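Local coordinates for protein putative phosphosugar isomerase (Clostridium difficile, PDB 3G68) that probably isomerises a phosphorylated sugar, as do related double-SIS-domain enzymes of the glucosamine-6-phosphate synthase group, at residues Pro54-Asn58 and Pro307-Thr311; Tyr147-Lys151 and Gly221-Glu225; Leu156-Gln160 and Tyr173-Ile177. The contacts are given in a common frame with arbitrary orientation. Residue numbers count along the deposited sequence, not the author numbering.

Interaction 1 (Pro54-Asn58 and Pro307-Thr311)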
ATOM      1  N   PRO B  54      28.347 -46.129   2.701  1.00 17.07           N
ATOM      2  CA  PRO B  54      29.187 -45.178   3.435  1.00 17.25           C
ATOM      3  C   PRO B  54      28.380 -44.220   4.314  1.00 17.23           C
ATOM      4  O   PRO B  54      28.713 -44.020   5.481  1.00 16.14           O
ATOM      5  CB  PRO B  54      29.932 -44.421   2.334  1.00 16.47           C
ATOM      6  CG  PRO B  54      29.967 -45.369   1.179  1.00 16.34           C
ATOM      7  CD  PRO B  54      28.607 -46.046   1.249  1.00 19.08           C
ATOM      8  N   TYR B  55      27.314 -43.658   3.762  1.00 16.07           N
ATOM      9  CA  TYR B  55      26.453 -42.746   4.530  1.00 15.69           C
ATOM     10  C   TYR B  55      25.991 -43.393   5.796  1.00 15.40           C
ATOM     11  O   TYR B  55      26.069 -42.793   6.876  1.00 16.54           O
ATOM     12  CB  TYR B  55      25.238 -42.359   3.686  1.00 15.10           C
ATOM     13  CG  TYR B  55      24.161 -41.533   4.373  1.00 13.56           C
ATOM     14  CD1 TYR B  55      24.315 -40.168   4.548  1.00 14.49           C
ATOM     15  CD2 TYR B  55      22.955 -42.115   4.775  1.00 13.85           C
ATOM     16  CE1 TYR B  55      23.324 -39.411   5.168  1.00 10.71           C
ATOM     17  CE2 TYR B  55      21.950 -41.350   5.364  1.00 14.19           C
ATOM     18  CZ  TYR B  55      22.139 -40.000   5.540  1.00 15.37           C
ATOM     19  OH  TYR B  55      21.144 -39.214   6.113  1.00 13.47           O
ATOM     20  N   LEU B  56      25.536 -44.634   5.666  1.00 14.57           N
ATOM     21  CA  LEU B  56      25.004 -45.365   6.776  1.00 15.19           C
ATOM     22  C   LEU B  56      26.056 -45.690   7.819  1.00 18.62           C
ATOM     23  O   LEU B  56      25.787 -45.587   9.024  1.00 17.08           O
ATOM     24  CB  LEU B  56      24.323 -46.629   6.304  1.00 14.83           C
ATOM     25  CG  LEU B  56      23.006 -46.382   5.580  1.00 14.49           C
ATOM     26  CD1 LEU B  56      22.479 -47.742   5.063  1.00 11.87           C
ATOM     27  CD2 LEU B  56      22.017 -45.681   6.499  1.00 15.34           C
ATOM     28  N   GLN B  57      27.241 -46.077   7.345  1.00 19.36           N
ATOM     29  CA  GLN B  57      28.360 -46.373   8.240  1.00 20.69           C
ATOM     30  C   GLN B  57      28.730 -45.119   9.053  1.00 20.35           C
ATOM     31  O   GLN B  57      29.056 -45.214  10.228  1.00 20.31           O
ATOM     32  CB  GLN B  57      29.559 -46.889   7.439  1.00 19.48           C
ATOM     33  CG  GLN B  57      30.743 -47.413   8.284  1.00 24.54           C
ATOM     34  CD  GLN B  57      30.454 -48.687   9.100  1.00 28.89           C
ATOM     35  OE1 GLN B  57      29.463 -49.382   8.895  1.00 38.49           O
ATOM     36  NE2 GLN B  57      31.361 -49.009   9.999  1.00 33.63           N
ATOM     37  N   ASN B  58      28.696 -43.958   8.404  1.00 20.08           N
ATOM     38  CA  ASN B  58      28.938 -42.688   9.063  1.00 21.01           C
ATOM     39  C   ASN B  58      27.824 -42.338  10.071  1.00 21.10           C
ATOM     40  O   ASN B  58      28.112 -41.931  11.188  1.00 21.31           O
ATOM     41  CB  ASN B  58      29.067 -41.591   8.023  1.00 20.48           C
ATOM     42  CG  ASN B  58      29.384 -40.254   8.617  1.00 24.60           C
ATOM     43  OD1 ASN B  58      28.479 -39.432   8.831  1.00 26.01           O
ATOM     44  ND2 ASN B  58      30.653 -40.021   8.917  1.00 25.43           N
ATOM     45  N   PRO B 307      28.853 -34.794   0.329  1.00 17.77           N
ATOM     46  CA  PRO B 307      29.353 -36.011  -0.310  1.00 16.81           C
ATOM     47  C   PRO B 307      28.368 -37.167  -0.379  1.00 14.43           C
ATOM     48  O   PRO B 307      28.603 -38.104  -1.137  1.00 15.41           O
ATOM     49  CB  PRO B 307      30.559 -36.393   0.552  1.00 17.96           C
ATOM     50  CG  PRO B 307      30.290 -35.786   1.853  1.00 20.43           C
ATOM     51  CD  PRO B 307      29.554 -34.530   1.605  1.00 18.46           C
ATOM     52  N   TYR B 308      27.297 -37.101   0.403  1.00 13.08           N
ATOM     53  CA  TYR B 308      26.293 -38.130   0.430  1.00 12.48           C
ATOM     54  C   TYR B 308      25.087 -37.751  -0.424  1.00 10.91           C
ATOM     55  O   TYR B 308      24.644 -38.545  -1.246  1.00  9.34           O
ATOM     56  CB  TYR B 308      25.836 -38.397   1.854  1.00 13.65           C
ATOM     57  CG  TYR B 308      26.975 -38.659   2.818  1.00 17.27           C
ATOM     58  CD1 TYR B 308      27.759 -39.800   2.688  1.00 19.76           C
ATOM     59  CD2 TYR B 308      27.252 -37.771   3.873  1.00 16.57           C
ATOM     60  CE1 TYR B 308      28.804 -40.056   3.557  1.00 23.70           C
ATOM     61  CE2 TYR B 308      28.311 -38.019   4.753  1.00 22.49           C
ATOM     62  CZ  TYR B 308      29.071 -39.176   4.597  1.00 22.05           C
ATOM     63  OH  TYR B 308      30.114 -39.459   5.457  1.00 25.34           O
ATOM     64  N   TYR B 309      24.582 -36.536  -0.264  1.00 11.05           N
ATOM     65  CA  TYR B 309      23.327 -36.156  -0.961  1.00  9.35           C
ATOM     66  C   TYR B 309      23.464 -35.807  -2.441  1.00  8.66           C
ATOM     67  O   TYR B 309      22.459 -35.787  -3.178  1.00  8.05           O
ATOM     68  CB  TYR B 309      22.535 -35.076  -0.170  1.00  9.84           C
ATOM     69  CG  TYR B 309      22.288 -35.478   1.278  1.00 10.39           C
ATOM     70  CD1 TYR B 309      21.874 -36.767   1.611  1.00 10.65           C
ATOM     71  CD2 TYR B 309      22.484 -34.564   2.322  1.00  8.57           C
ATOM     72  CE1 TYR B 309      21.670 -37.142   2.954  1.00 14.87           C
ATOM     73  CE2 TYR B 309      22.255 -34.922   3.628  1.00  9.26           C
ATOM     74  CZ  TYR B 309      21.864 -36.208   3.945  1.00 11.10           C
ATOM     75  OH  TYR B 309      21.660 -36.573   5.253  1.00 11.80           O
ATOM     76  N   GLN B 310      24.692 -35.588  -2.888  1.00  9.21           N
ATOM     77  CA  GLN B 310      24.979 -35.396  -4.323  1.00  9.78           C
ATOM     78  C   GLN B 310      24.534 -36.598  -5.134  1.00  7.29           C
ATOM     79  O   GLN B 310      24.380 -36.489  -6.354  1.00  8.26           O
ATOM     80  CB  GLN B 310      26.476 -35.128  -4.560  1.00 10.17           C
ATOM     81  CG  GLN B 310      27.385 -36.320  -4.207  1.00 12.40           C
ATOM     82  CD  GLN B 310      28.871 -36.050  -4.442  1.00 11.30           C
ATOM     83  OE1 GLN B 310      29.258 -35.191  -5.225  1.00 12.32           O
ATOM     84  NE2 GLN B 310      29.700 -36.791  -3.747  1.00 10.94           N
ATOM     85  N   THR B 311      24.363 -37.748  -4.483  1.00  6.17           N
ATOM     86  CA  THR B 311      23.891 -38.955  -5.146  1.00  8.60           C
ATOM     87  C   THR B 311      22.530 -38.739  -5.845  1.00  7.42           C
ATOM     88  O   THR B 311      22.199 -39.427  -6.774  1.00  8.66           O
ATOM     89  CB  THR B 311      23.821 -40.174  -4.179  1.00  9.15           C
ATOM     90  OG1 THR B 311      23.646 -41.384  -4.937  1.00  9.11           O
ATOM     91  CG2 THR B 311      22.676 -40.012  -3.168  1.00  7.93           C
TER
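An aromatic cluster of three tyrosines shows how the two halves of a double-SIS protein can be tied together by a loop of the second half that reaches across to a helix of the first. Each half is a five-stranded parallel α/β/α sandwich. Helix 43-59 belongs to the first, while residues 307-311 lie in the loop that leaves strand 299-300, at the edge of the second sheet, and leads to helix 316-324. The backbones come within 6.2 Å between the CA atoms of Y55 and Y308, and these two residues bury the most surface here. Y308 points its CA-to-CB bond toward the helix and offers a ring face to the edge of Y55 in a T-shaped pair, with centroids 5.4 Å apart and planes at 68°. The closest atoms of this pair, Y55 CD1 and Y308 CG, are 3.5 Å apart. Beyond it, Y308 runs across the helix surface, passing the backbone of P54 (Y308 CE1 to P54 C, 4.3 Å) and packing its hydroxyl against the amide of N58, one turn further on (Y308 OH to N58 CG, 3.3 Å). Y309 meets the other end of the Y55 side chain. The Y55 hydroxyl donates a hydrogen bond to Y309, whose hydroxyl is also hydrogen-bonded to E176 of helix 170-184, a short polar chain at the end of the ring cluster. M155 and L159 of helix 145-165 line Y55 as well. Beside the 2.8 Å bond between Y55 OH and Y309 OH, the rings touch directly, with Y55 CE1 3.6 Å from Y309 CE1.

Interaction 2 (Tyr147-Lys151 and Gly221-Glu225)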
ATOM      1  N   TYR B 147      16.010 -46.840  -8.621  1.00 10.77           N
ATOM      2  CA  TYR B 147      17.353 -46.735  -8.063  1.00 11.06           C
ATOM      3  C   TYR B 147      17.382 -45.586  -7.039  1.00 10.55           C
ATOM      4  O   TYR B 147      17.762 -45.816  -5.897  1.00  9.33           O
ATOM      5  CB  TYR B 147      18.400 -46.545  -9.187  1.00 10.85           C
ATOM      6  CG  TYR B 147      19.831 -46.364  -8.698  1.00  8.95           C
ATOM      7  CD1 TYR B 147      20.454 -47.343  -7.924  1.00 10.87           C
ATOM      8  CD2 TYR B 147      20.556 -45.205  -8.987  1.00 10.71           C
ATOM      9  CE1 TYR B 147      21.750 -47.181  -7.479  1.00 10.50           C
ATOM     10  CE2 TYR B 147      21.863 -45.038  -8.517  1.00  7.78           C
ATOM     11  CZ  TYR B 147      22.449 -46.039  -7.779  1.00  6.43           C
ATOM     12  OH  TYR B 147      23.749 -45.924  -7.332  1.00  9.45           O
ATOM     13  N   TYR B 148      17.005 -44.365  -7.459  1.00 11.12           N
ATOM     14  CA  TYR B 148      16.932 -43.188  -6.573  1.00  9.60           C
ATOM     15  C   TYR B 148      16.039 -43.426  -5.339  1.00  9.86           C
ATOM     16  O   TYR B 148      16.424 -43.125  -4.213  1.00 10.02           O
ATOM     17  CB  TYR B 148      16.431 -41.963  -7.314  1.00  9.81           C
ATOM     18  CG  TYR B 148      17.436 -41.418  -8.298  1.00  9.09           C
ATOM     19  CD1 TYR B 148      18.619 -40.808  -7.858  1.00 12.23           C
ATOM     20  CD2 TYR B 148      17.201 -41.482  -9.661  1.00 10.75           C
ATOM     21  CE1 TYR B 148      19.553 -40.302  -8.767  1.00 14.96           C
ATOM     22  CE2 TYR B 148      18.118 -40.962 -10.572  1.00 12.85           C
ATOM     23  CZ  TYR B 148      19.286 -40.386 -10.118  1.00 12.13           C
ATOM     24  OH  TYR B 148      20.206 -39.881 -10.993  1.00 12.20           O
ATOM     25  N   CYS B 149      14.844 -43.974  -5.556  1.00  9.82           N
ATOM     26  CA  CYS B 149      13.934 -44.184  -4.447  1.00 10.05           C
ATOM     27  C   CYS B 149      14.429 -45.281  -3.489  1.00 10.62           C
ATOM     28  O   CYS B 149      14.108 -45.214  -2.314  1.00 12.83           O
ATOM     29  CB  CYS B 149      12.519 -44.482  -4.945  1.00 10.92           C
ATOM     30  SG  CYS B 149      11.709 -43.141  -5.808  1.00 13.10           S
ATOM     31  N   THR B 150      15.226 -46.251  -3.962  1.00 10.71           N
ATOM     32  CA  THR B 150      15.774 -47.323  -3.095  1.00 11.58           C
ATOM     33  C   THR B 150      16.932 -46.742  -2.246  1.00 12.63           C
ATOM     34  O   THR B 150      17.023 -46.976  -1.025  1.00 13.82           O
ATOM     35  CB  THR B 150      16.204 -48.566  -3.937  1.00 13.84           C
ATOM     36  OG1 THR B 150      15.031 -49.123  -4.579  1.00  9.81           O
ATOM     37  CG2 THR B 150      16.900 -49.636  -3.077  1.00  9.07           C
ATOM     38  N   LYS B 151      17.813 -45.955  -2.872  1.00 10.46           N
ATOM     39  CA  LYS B 151      18.849 -45.252  -2.121  1.00 10.62           C
ATOM     40  C   LYS B 151      18.220 -44.359  -1.028  1.00 10.47           C
ATOM     41  O   LYS B 151      18.669 -44.367   0.105  1.00  9.50           O
ATOM     42  CB  LYS B 151      19.710 -44.393  -3.023  1.00  9.85           C
ATOM     43  CG  LYS B 151      20.579 -45.180  -4.001  1.00 10.84           C
ATOM     44  CD  LYS B 151      21.556 -44.237  -4.708  1.00 10.11           C
ATOM     45  CE  LYS B 151      20.865 -43.283  -5.725  1.00  7.90           C
ATOM     46  NZ  LYS B 151      21.849 -42.497  -6.492  1.00  8.79           N
ATOM     47  N   GLY B 221      29.235 -46.219  -6.021  1.00  8.89           N
ATOM     48  CA  GLY B 221      28.028 -47.001  -6.356  1.00 10.12           C
ATOM     49  C   GLY B 221      27.331 -46.404  -7.578  1.00  9.99           C
ATOM     50  O   GLY B 221      26.968 -47.134  -8.503  1.00  8.40           O
ATOM     51  N   ASP B 222      27.137 -45.083  -7.573  1.00  9.44           N
ATOM     52  CA  ASP B 222      26.534 -44.385  -8.743  1.00 10.05           C
ATOM     53  C   ASP B 222      27.355 -44.550 -10.019  1.00  8.33           C
ATOM     54  O   ASP B 222      26.781 -44.610 -11.102  1.00  8.97           O
ATOM     55  CB  ASP B 222      26.344 -42.894  -8.466  1.00  8.36           C
ATOM     56  CG  ASP B 222      25.238 -42.615  -7.451  1.00 13.96           C
ATOM     57  OD1 ASP B 222      24.286 -43.442  -7.320  1.00 11.52           O
ATOM     58  OD2 ASP B 222      25.313 -41.532  -6.826  1.00 14.11           O
ATOM     59  N   THR B 223      28.672 -44.627  -9.901  1.00  8.26           N
ATOM     60  CA  THR B 223      29.582 -44.830 -11.060  1.00  7.78           C
ATOM     61  C   THR B 223      29.350 -46.196 -11.670  1.00  9.12           C
ATOM     62  O   THR B 223      29.220 -46.322 -12.864  1.00  8.73           O
ATOM     63  CB  THR B 223      31.050 -44.616 -10.646  1.00  8.10           C
ATOM     64  OG1 THR B 223      31.158 -43.278 -10.124  1.00 11.03           O
ATOM     65  CG2 THR B 223      32.019 -44.795 -11.827  1.00  9.97           C
ATOM     66  N   LEU B 224      29.260 -47.222 -10.824  1.00  8.74           N
ATOM     67  CA  LEU B 224      28.943 -48.579 -11.253  1.00  8.36           C
ATOM     68  C   LEU B 224      27.541 -48.675 -11.886  1.00  6.36           C
ATOM     69  O   LEU B 224      27.343 -49.366 -12.888  1.00  6.76           O
ATOM     70  CB  LEU B 224      29.028 -49.526 -10.063  1.00  8.97           C
ATOM     71  CG  LEU B 224      30.388 -49.715  -9.428  1.00  9.67           C
ATOM     72  CD1 LEU B 224      30.247 -50.705  -8.211  1.00 10.65           C
ATOM     73  CD2 LEU B 224      31.373 -50.264 -10.486  1.00 10.09           C
ATOM     74  N   GLU B 225      26.583 -47.967 -11.315  1.00  7.62           N
ATOM     75  CA  GLU B 225      25.199 -47.974 -11.836  1.00  8.49           C
ATOM     76  C   GLU B 225      25.116 -47.297 -13.191  1.00  8.00           C
ATOM     77  O   GLU B 225      24.478 -47.821 -14.103  1.00  8.80           O
ATOM     78  CB  GLU B 225      24.232 -47.318 -10.848  1.00  7.56           C
ATOM     79  CG  GLU B 225      22.819 -47.115 -11.357  1.00 11.02           C
ATOM     80  CD  GLU B 225      22.103 -48.388 -11.772  1.00  9.86           C
ATOM     81  OE1 GLU B 225      22.585 -49.503 -11.447  1.00 12.62           O
ATOM     82  OE2 GLU B 225      21.017 -48.239 -12.392  1.00 13.32           O
TER
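This is a buried, largely polar contact between two nearly antiparallel helices at the centre of the chain, where the two SIS halves meet. Helix 220-234 directly follows strand 210-215 of the second parallel sheet, the position that helix 43-59 holds after strand 36-40 in the first; helix 145-165 follows the last strand of the first sheet. The local axes make an angle of 158° but come no closer than 13.0 Å, too wide for close backbone packing, and the nearest CA atoms, those of Y147 and E225, are 8.8 Å apart. Long side chains therefore span the gap. Y147 and K151, one turn apart, both direct their CA-to-CB bonds at helix 220-234 and converge on a single carboxylate oxygen: Y147 OH donates to D222 OD1 at 2.5 Å, and K151 NZ forms a salt bridge with the same D222 OD1 at 2.7 Å. The arrangement illustrates a common principle: a buried charge is usually compensated by several polar or charged partners. T311 adds to the network, since its hydroxyl is hydrogen-bonded both to K151 NZ and to the second oxygen of D222. E225 covers one face of the Y147 ring. Its carboxylate has a salt bridge with K229 and hydrogen bonds to T44 and H47 of helix 43-59, which leaves its aliphatic portion to lie over the tyrosine. This is a CH-pi contact: E225 CG sits 3.7 Å from the centroid of the Y147 ring and 12° off the ring normal.

Interaction 3 (Leu156-Gln160 and Tyr173-Ile177)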
ATOM      1  N   LEU B 156      16.678 -43.218   4.691  1.00 11.53           N
ATOM      2  CA  LEU B 156      15.599 -42.986   5.652  1.00 11.82           C
ATOM      3  C   LEU B 156      15.660 -44.021   6.778  1.00 12.61           C
ATOM      4  O   LEU B 156      15.589 -43.634   7.955  1.00 14.37           O
ATOM      5  CB  LEU B 156      14.244 -42.970   4.961  1.00 12.34           C
ATOM      6  CG  LEU B 156      14.081 -41.695   4.116  1.00 16.29           C
ATOM      7  CD1 LEU B 156      12.856 -41.774   3.255  1.00  9.80           C
ATOM      8  CD2 LEU B 156      14.057 -40.438   5.009  1.00 16.66           C
ATOM      9  N   LEU B 157      15.855 -45.292   6.425  1.00 12.39           N
ATOM     10  CA  LEU B 157      16.048 -46.369   7.422  1.00 14.78           C
ATOM     11  C   LEU B 157      17.095 -45.953   8.448  1.00 15.37           C
ATOM     12  O   LEU B 157      16.856 -46.070   9.665  1.00 16.02           O
ATOM     13  CB  LEU B 157      16.463 -47.696   6.784  1.00 14.00           C
ATOM     14  CG  LEU B 157      16.860 -48.870   7.723  1.00 15.18           C
ATOM     15  CD1 LEU B 157      15.656 -49.297   8.601  1.00 16.74           C
ATOM     16  CD2 LEU B 157      17.445 -50.043   6.901  1.00 16.05           C
ATOM     17  N   GLY B 158      18.245 -45.491   7.949  1.00 14.78           N
ATOM     18  CA  GLY B 158      19.345 -45.011   8.787  1.00 14.25           C
ATOM     19  C   GLY B 158      18.914 -43.880   9.698  1.00 13.46           C
ATOM     20  O   GLY B 158      19.058 -43.961  10.912  1.00 12.81           O
ATOM     21  N   LEU B 159      18.362 -42.833   9.105  1.00 12.96           N
ATOM     22  CA  LEU B 159      17.907 -41.658   9.846  1.00 13.07           C
ATOM     23  C   LEU B 159      16.879 -41.970  10.952  1.00 13.21           C
ATOM     24  O   LEU B 159      16.930 -41.397  12.042  1.00 14.20           O
ATOM     25  CB  LEU B 159      17.360 -40.608   8.854  1.00 13.55           C
ATOM     26  CG  LEU B 159      18.430 -39.857   8.036  1.00 12.79           C
ATOM     27  CD1 LEU B 159      17.804 -39.018   6.878  1.00 12.78           C
ATOM     28  CD2 LEU B 159      19.261 -38.952   8.972  1.00 12.69           C
ATOM     29  N   GLN B 160      15.947 -42.854  10.634  1.00 14.78           N
ATOM     30  CA  GLN B 160      14.876 -43.304  11.528  1.00 14.73           C
ATOM     31  C   GLN B 160      15.434 -44.101  12.698  1.00 14.76           C
ATOM     32  O   GLN B 160      14.994 -43.931  13.836  1.00 13.05           O
ATOM     33  CB  GLN B 160      13.860 -44.133  10.737  1.00 14.93           C
ATOM     34  CG  GLN B 160      12.971 -43.278   9.781  1.00 15.70           C
ATOM     35  CD  GLN B 160      11.701 -42.773  10.447  1.00 16.55           C
ATOM     36  OE1 GLN B 160      11.122 -43.465  11.268  1.00 20.06           O
ATOM     37  NE2 GLN B 160      11.235 -41.578  10.051  1.00 15.12           N
ATOM     38  N   TYR B 173      17.520 -34.772  12.677  1.00 14.97           N
ATOM     39  CA  TYR B 173      16.748 -35.568  11.708  1.00 14.55           C
ATOM     40  C   TYR B 173      16.088 -34.609  10.705  1.00 14.68           C
ATOM     41  O   TYR B 173      16.281 -34.728   9.515  1.00 14.23           O
ATOM     42  CB  TYR B 173      15.678 -36.425  12.406  1.00 15.06           C
ATOM     43  CG  TYR B 173      14.794 -37.215  11.450  1.00 14.54           C
ATOM     44  CD1 TYR B 173      13.667 -36.639  10.876  1.00 14.44           C
ATOM     45  CD2 TYR B 173      15.091 -38.527  11.115  1.00 14.16           C
ATOM     46  CE1 TYR B 173      12.867 -37.349   9.984  1.00 16.12           C
ATOM     47  CE2 TYR B 173      14.284 -39.246  10.229  1.00 16.81           C
ATOM     48  CZ  TYR B 173      13.182 -38.640   9.663  1.00 15.49           C
ATOM     49  OH  TYR B 173      12.388 -39.349   8.773  1.00 17.34           O
ATOM     50  N   ASN B 174      15.303 -33.663  11.197  1.00 14.13           N
ATOM     51  CA  ASN B 174      14.652 -32.667  10.344  1.00 14.16           C
ATOM     52  C   ASN B 174      15.635 -31.912   9.409  1.00 12.38           C
ATOM     53  O   ASN B 174      15.358 -31.665   8.247  1.00 11.32           O
ATOM     54  CB  ASN B 174      13.930 -31.636  11.224  1.00 14.26           C
ATOM     55  CG  ASN B 174      13.183 -30.621  10.404  1.00 19.92           C
ATOM     56  OD1 ASN B 174      13.616 -29.472  10.261  1.00 26.56           O
ATOM     57  ND2 ASN B 174      12.096 -31.058   9.798  1.00 17.12           N
ATOM     58  N   GLU B 175      16.774 -31.518   9.935  1.00 12.07           N
ATOM     59  CA  GLU B 175      17.773 -30.833   9.125  1.00 14.02           C
ATOM     60  C   GLU B 175      18.269 -31.714   7.957  1.00 14.32           C
ATOM     61  O   GLU B 175      18.454 -31.220   6.846  1.00 14.50           O
ATOM     62  CB  GLU B 175      18.962 -30.460   9.968  1.00 15.04           C
ATOM     63  CG  GLU B 175      20.061 -29.761   9.204  1.00 22.13           C
ATOM     64  CD  GLU B 175      21.202 -29.270  10.078  1.00 28.96           C
ATOM     65  OE1 GLU B 175      21.212 -29.545  11.295  1.00 33.15           O
ATOM     66  OE2 GLU B 175      22.114 -28.617   9.518  1.00 30.79           O
ATOM     67  N   GLU B 176      18.543 -32.990   8.248  1.00 12.64           N
ATOM     68  CA  GLU B 176      18.981 -33.937   7.208  1.00 11.92           C
ATOM     69  C   GLU B 176      17.882 -34.185   6.173  1.00 11.33           C
ATOM     70  O   GLU B 176      18.172 -34.220   4.970  1.00  8.85           O
ATOM     71  CB  GLU B 176      19.505 -35.232   7.809  1.00 12.31           C
ATOM     72  CG  GLU B 176      20.765 -35.041   8.650  1.00 11.95           C
ATOM     73  CD  GLU B 176      21.884 -34.268   7.958  1.00 15.52           C
ATOM     74  OE1 GLU B 176      22.266 -34.623   6.830  1.00 14.94           O
ATOM     75  OE2 GLU B 176      22.416 -33.317   8.561  1.00 19.17           O
ATOM     76  N   ILE B 177      16.633 -34.316   6.616  1.00 10.83           N
ATOM     77  CA  ILE B 177      15.532 -34.424   5.639  1.00 10.58           C
ATOM     78  C   ILE B 177      15.513 -33.200   4.719  1.00 11.20           C
ATOM     79  O   ILE B 177      15.354 -33.339   3.516  1.00 10.93           O
ATOM     80  CB  ILE B 177      14.171 -34.560   6.308  1.00 11.68           C
ATOM     81  CG1 ILE B 177      14.080 -35.895   7.066  1.00 13.82           C
ATOM     82  CG2 ILE B 177      13.057 -34.424   5.268  1.00 14.48           C
ATOM     83  CD1 ILE B 177      14.340 -37.119   6.250  1.00 11.50           C
TER
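Neighbouring helices in an α-helical hairpin often fit by setting the protrusions of one into the dips of the other, and helices 145-165 and 170-184 do so here. They run close to antiparallel, at 163°, with local axes 11.0 Å apart at closest approach. L159 is one prominent bump, and the Y173 ring, with still more surface covered, is another. L159 points toward the partner and occupies the hollow bounded by Y173, E176 and I177, with L159 CB 3.6 Å from Y173 CE2, L159 CD2 3.9 Å from E176 CB and L159 CD1 4.0 Å from I177 CD1. In return, the tip of I177 enters the notch between L156 and L159, its CD1 being 3.6 Å from L156 CD2. The Y173 ring lies alongside L159, its edge against the L159 carbonyl, and reaches far enough for Q160 NE2 to donate a hydrogen bond to Y173 OH at 2.8 Å; Q160 NE2 also bonds to D23. Other helices complete the surroundings: I18 and I19 of helix 4-20 cover L156 and I177, respectively, Y55 and L59 of helix 43-59 press on L159, and E17 of the second subunit packs against I177.

Interaction 2 lies at the chain's centre and is dominated by charge and hydrogen bonds, whereas interaction 3, also buried but with its centre about 19 Å from the centre of the chain, relies mainly on apolar fit within a hairpin. Interaction 1 is only partly buried and combines aromatic ring contacts with a hydroxyl-to-hydroxyl bond. Interactions 2 and 3 share helix 145-165 without touching each other. The loop segment 307-311 reaches both, through T311 at its end and Y309 at its middle: T311 OG1 is 2.5 Å from D222 OD2 and 2.6 Å from K151 NZ, while Y309 OH is 2.6 Å from E176 OE1. Interactions 1 and 2 join the two SIS halves; interaction 3 links consecutive helices.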